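Local atomic coordinates of ribokinase, putative (Burkholderia thailandensis, PDB entry 3B1P), a protein that probably phosphorylates nucleoside substrates such as inosine at the expense of ATP, as a nucleoside kinase of the PfkB (ribokinase) family. Residues Glu18-Glu23 with Thr107-Asn112. Residues are numbered along the deposited sequence; the frame is centred on the assembly and turned at random.
With ADP (adenosine-5'-diphosphate), chain C.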
loop_
_atom_site.group_PDB
_atom_site.type_symbol
_atom_site.label_atom_id
_atom_site.label_comp_id
_atom_site.label_asym_id
_atom_site.label_seq_id
_atom_site.Cartn_x
_atom_site.Cartn_y
_atom_site.Cartn_z
ATOM N N GLU A 18 4.913 -4.321 -9.903
ATOM C CA GLU A 18 4.923 -4.909 -11.274
ATOM C C GLU A 18 4.473 -6.347 -11.179
ATOM O O GLU A 18 5.275 -7.298 -11.238
ATOM C CB GLU A 18 6.332 -4.800 -11.901
ATOM C CG GLU A 18 6.895 -3.417 -11.910
ATOM C CD GLU A 18 6.027 -2.389 -12.614
ATOM O OE1 GLU A 18 5.359 -2.763 -13.610
ATOM O OE2 GLU A 18 6.041 -1.190 -12.179
ATOM N N GLY A 19 3.179 -6.528 -10.939
ATOM C CA GLY A 19 2.626 -7.830 -10.659
ATOM C C GLY A 19 1.171 -7.671 -10.251
ATOM O O GLY A 19 0.582 -6.616 -10.479
ATOM N N ARG A 20 0.625 -8.742 -9.694
ATOM C CA ARG A 20 -0.805 -8.808 -9.380
ATOM C C ARG A 20 -0.942 -9.225 -7.927
ATOM O O ARG A 20 -0.506 -10.326 -7.557
ATOM C CB ARG A 20 -1.499 -9.833 -10.308
ATOM C CG ARG A 20 -1.367 -9.349 -11.775
ATOM C CD ARG A 20 -2.292 -9.965 -12.812
ATOM N NE ARG A 20 -2.586 -8.926 -13.831
ATOM C CZ ARG A 20 -1.684 -8.319 -14.625
ATOM N NH1 ARG A 20 -2.091 -7.387 -15.464
ATOM N NH2 ARG A 20 -0.377 -8.628 -14.596
ATOM N N PHE A 21 -1.517 -8.336 -7.108
ATOM C CA PHE A 21 -1.698 -8.700 -5.677
ATOM C C PHE A 21 -2.476 -10.017 -5.549
ATOM O O PHE A 21 -2.279 -10.773 -4.580
ATOM C CB PHE A 21 -2.450 -7.603 -4.906
ATOM C CG PHE A 21 -1.732 -6.282 -4.783
ATOM C CD1 PHE A 21 -2.470 -5.083 -4.713
ATOM C CD2 PHE A 21 -0.342 -6.199 -4.745
ATOM C CE1 PHE A 21 -1.824 -3.871 -4.569
ATOM C CE2 PHE A 21 0.311 -4.951 -4.624
ATOM C CZ PHE A 21 -0.466 -3.793 -4.549
ATOM N N ARG A 22 -3.408 -10.301 -6.482
ATOM C CA ARG A 22 -4.207 -11.544 -6.420
ATOM C C ARG A 22 -3.323 -12.795 -6.202
ATOM O O ARG A 22 -3.723 -13.716 -5.484
ATOM C CB ARG A 22 -5.013 -11.728 -7.715
ATOM C CG ARG A 22 -6.017 -12.846 -7.630
ATOM C CD ARG A 22 -6.816 -12.951 -8.930
ATOM N NE ARG A 22 -7.659 -11.769 -9.146
ATOM C CZ ARG A 22 -8.887 -11.609 -8.661
ATOM N NH1 ARG A 22 -9.437 -12.530 -7.890
ATOM N NH2 ARG A 22 -9.561 -10.491 -8.956
ATOM N N GLU A 23 -2.147 -12.813 -6.853
ATOM C CA GLU A 23 -1.277 -14.000 -6.845
ATOM C C GLU A 23 -0.543 -14.160 -5.508
ATOM O O GLU A 23 0.137 -15.185 -5.258
ATOM C CB GLU A 23 -0.217 -13.880 -7.935
ATOM C CG GLU A 23 -0.793 -14.001 -9.326
ATOM C CD GLU A 23 0.198 -13.459 -10.385
ATOM O OE1 GLU A 23 1.402 -13.267 -10.080
ATOM O OE2 GLU A 23 -0.244 -13.155 -11.511
ATOM N N THR A 107 -0.324 0.414 -5.670
ATOM C CA THR A 107 -1.160 -0.232 -6.662
ATOM C C THR A 107 -0.474 -1.375 -7.402
ATOM O O THR A 107 0.747 -1.554 -7.321
ATOM C CB THR A 107 -1.763 0.790 -7.652
ATOM O OG1 THR A 107 -2.794 0.128 -8.402
ATOM C CG2 THR A 107 -0.714 1.340 -8.602
ATOM N N ASP A 108 -1.247 -2.177 -8.094
ATOM C CA ASP A 108 -0.656 -3.258 -8.866
ATOM C C ASP A 108 -1.131 -3.055 -10.274
ATOM O O ASP A 108 -1.785 -2.031 -10.599
ATOM C CB ASP A 108 -1.025 -4.668 -8.333
ATOM C CG ASP A 108 -2.504 -5.015 -8.452
ATOM O OD1 ASP A 108 -3.338 -4.180 -8.946
ATOM O OD2 ASP A 108 -2.849 -6.119 -8.008
ATOM N N LEU A 109 -0.822 -4.014 -11.119
ATOM C CA LEU A 109 -1.152 -3.858 -12.545
ATOM C C LEU A 109 -2.618 -4.145 -12.844
ATOM O O LEU A 109 -3.084 -3.871 -13.957
ATOM C CB LEU A 109 -0.246 -4.769 -13.369
ATOM C CG LEU A 109 1.223 -4.367 -13.282
ATOM C CD1 LEU A 109 2.032 -5.301 -14.174
ATOM C CD2 LEU A 109 1.483 -2.874 -13.640
ATOM N N ASP A 110 -3.330 -4.716 -11.894
ATOM C CA ASP A 110 -4.776 -4.830 -11.972
ATOM C C ASP A 110 -5.499 -3.548 -11.489
ATOM O O ASP A 110 -6.744 -3.572 -11.326
ATOM C CB ASP A 110 -5.245 -6.045 -11.129
ATOM C CG ASP A 110 -5.082 -7.425 -11.833
ATOM O OD1 ASP A 110 -4.712 -7.518 -13.034
ATOM O OD2 ASP A 110 -5.358 -8.464 -11.162
ATOM N N ASN A 111 -4.773 -2.475 -11.133
ATOM C CA ASN A 111 -5.384 -1.284 -10.582
ATOM C C ASN A 111 -6.108 -1.489 -9.262
ATOM O O ASN A 111 -7.061 -0.778 -8.908
ATOM C CB ASN A 111 -6.333 -0.625 -11.644
ATOM C CG ASN A 111 -6.439 0.895 -11.512
ATOM O OD1 ASN A 111 -5.746 1.554 -10.709
ATOM N ND2 ASN A 111 -7.323 1.469 -12.330
ATOM N N ASN A 112 -5.618 -2.445 -8.471
ATOM C CA ASN A 112 -6.002 -2.486 -7.052
ATOM C C ASN A 112 -5.357 -1.402 -6.127
ATOM O O ASN A 112 -4.300 -1.610 -5.463
ATOM C CB ASN A 112 -5.648 -3.836 -6.491
ATOM C CG ASN A 112 -6.462 -4.979 -7.136
ATOM O OD1 ASN A 112 -7.677 -4.932 -7.165
ATOM N ND2 ASN A 112 -5.783 -6.008 -7.617
HETATM P PB ADP C . -10.591 2.676 -12.281
HETATM O O1B ADP C . -9.347 3.490 -12.509
HETATM O O2B ADP C . -10.429 1.508 -11.313
HETATM O O3B ADP C . -11.769 3.476 -11.934
HETATM P PA ADP C . -10.632 0.733 -14.502
HETATM O O1A ADP C . -9.411 -0.004 -13.975
HETATM O O2A ADP C . -11.882 -0.128 -14.653
HETATM O O3A ADP C . -11.004 2.066 -13.731
HETATM O "O5'" ADP C . -10.117 1.301 -15.927
HETATM C "C5'" ADP C . -11.027 2.126 -16.646
HETATM C "C4'" ADP C . -10.923 1.813 -18.148
HETATM O "O4'" ADP C . -9.569 1.999 -18.568
HETATM C "C3'" ADP C . -11.232 0.390 -18.527
HETATM O "O3'" ADP C . -12.643 0.172 -18.640
HETATM C "C2'" ADP C . -10.428 0.236 -19.811
HETATM O "O2'" ADP C . -11.269 0.803 -20.852
HETATM C "C1'" ADP C . -9.165 1.072 -19.570
HETATM N N9 ADP C . -8.173 0.148 -18.979
HETATM C C8 ADP C . -7.938 -0.132 -17.650
HETATM N N7 ADP C . -7.019 -1.140 -17.543
HETATM C C5 ADP C . -6.624 -1.459 -18.838
HETATM C C6 ADP C . -5.674 -2.417 -19.481
HETATM N N6 ADP C . -4.914 -3.239 -18.703
HETATM N N1 ADP C . -5.603 -2.432 -20.838
HETATM C C2 ADP C . -6.372 -1.602 -21.596
HETATM N N3 ADP C . -7.257 -0.729 -21.098
HETATM C C4 ADP C . -7.404 -0.616 -19.753
HETATM O O HOH W 1 -4.199 -8.579 -8.623
HETATM O O HOH W 2 -7.492 -7.990 -9.250
HETATM O O HOH W 3 -5.937 -10.850 -11.849
#
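Two torsions set up the meeting of Phe21 and Asp108: chi1 of 65° puts Asp108 CG between its own backbone N and carbonyl carbon, while Phe21, CG beside its N at -65°, lays a ring face against that side chain, the carboxylate plane tilted 30° from the ring. The aspartate opens a type I beta turn, Asp108 to Asn111, in the loop joining strands 101-107 and 114-118 of the small four-stranded sheet, the lid characteristic of ribokinase-like folds. It illustrates how one buried carboxylate can organise two loops. Asp108 OD2 accepts from Phe21 N at 2.7 Å through its anti lone pair, and from Asn112 ND2 on the syn side. OD1 receives Asn112 N at 2.9 Å; three N-H donors on the two oxygens probably fix the carboxylate's rotation. Asp108 CB stands 3.7 Å from the Phe21 ring centroid, almost on the ring normal, a CH-pi contact; Asn112 O lies at the ring edge. Beside this core, Leu109 N donates a nearly straight bond to Gly19 O, and Leu109 CB covers one face of the Arg20 guanidinium. Arg20 NE reaches Asp110 OD1 in a bent salt bridge of 2.7 Å, meeting it from above the carboxylate plane. A water that accepts from Arg22 N lies within hydrogen-bonding distance of both Asp108 OD2 and Asp110 OD2. In the second subunit, Ile114 packs on Phe21 and His31 also binds ADP. Asn111, the turn's last residue, points away from residues 18-23, and its ND2 donates to ADP O1A at 3.0 Å and, weakly, to ADP O1B.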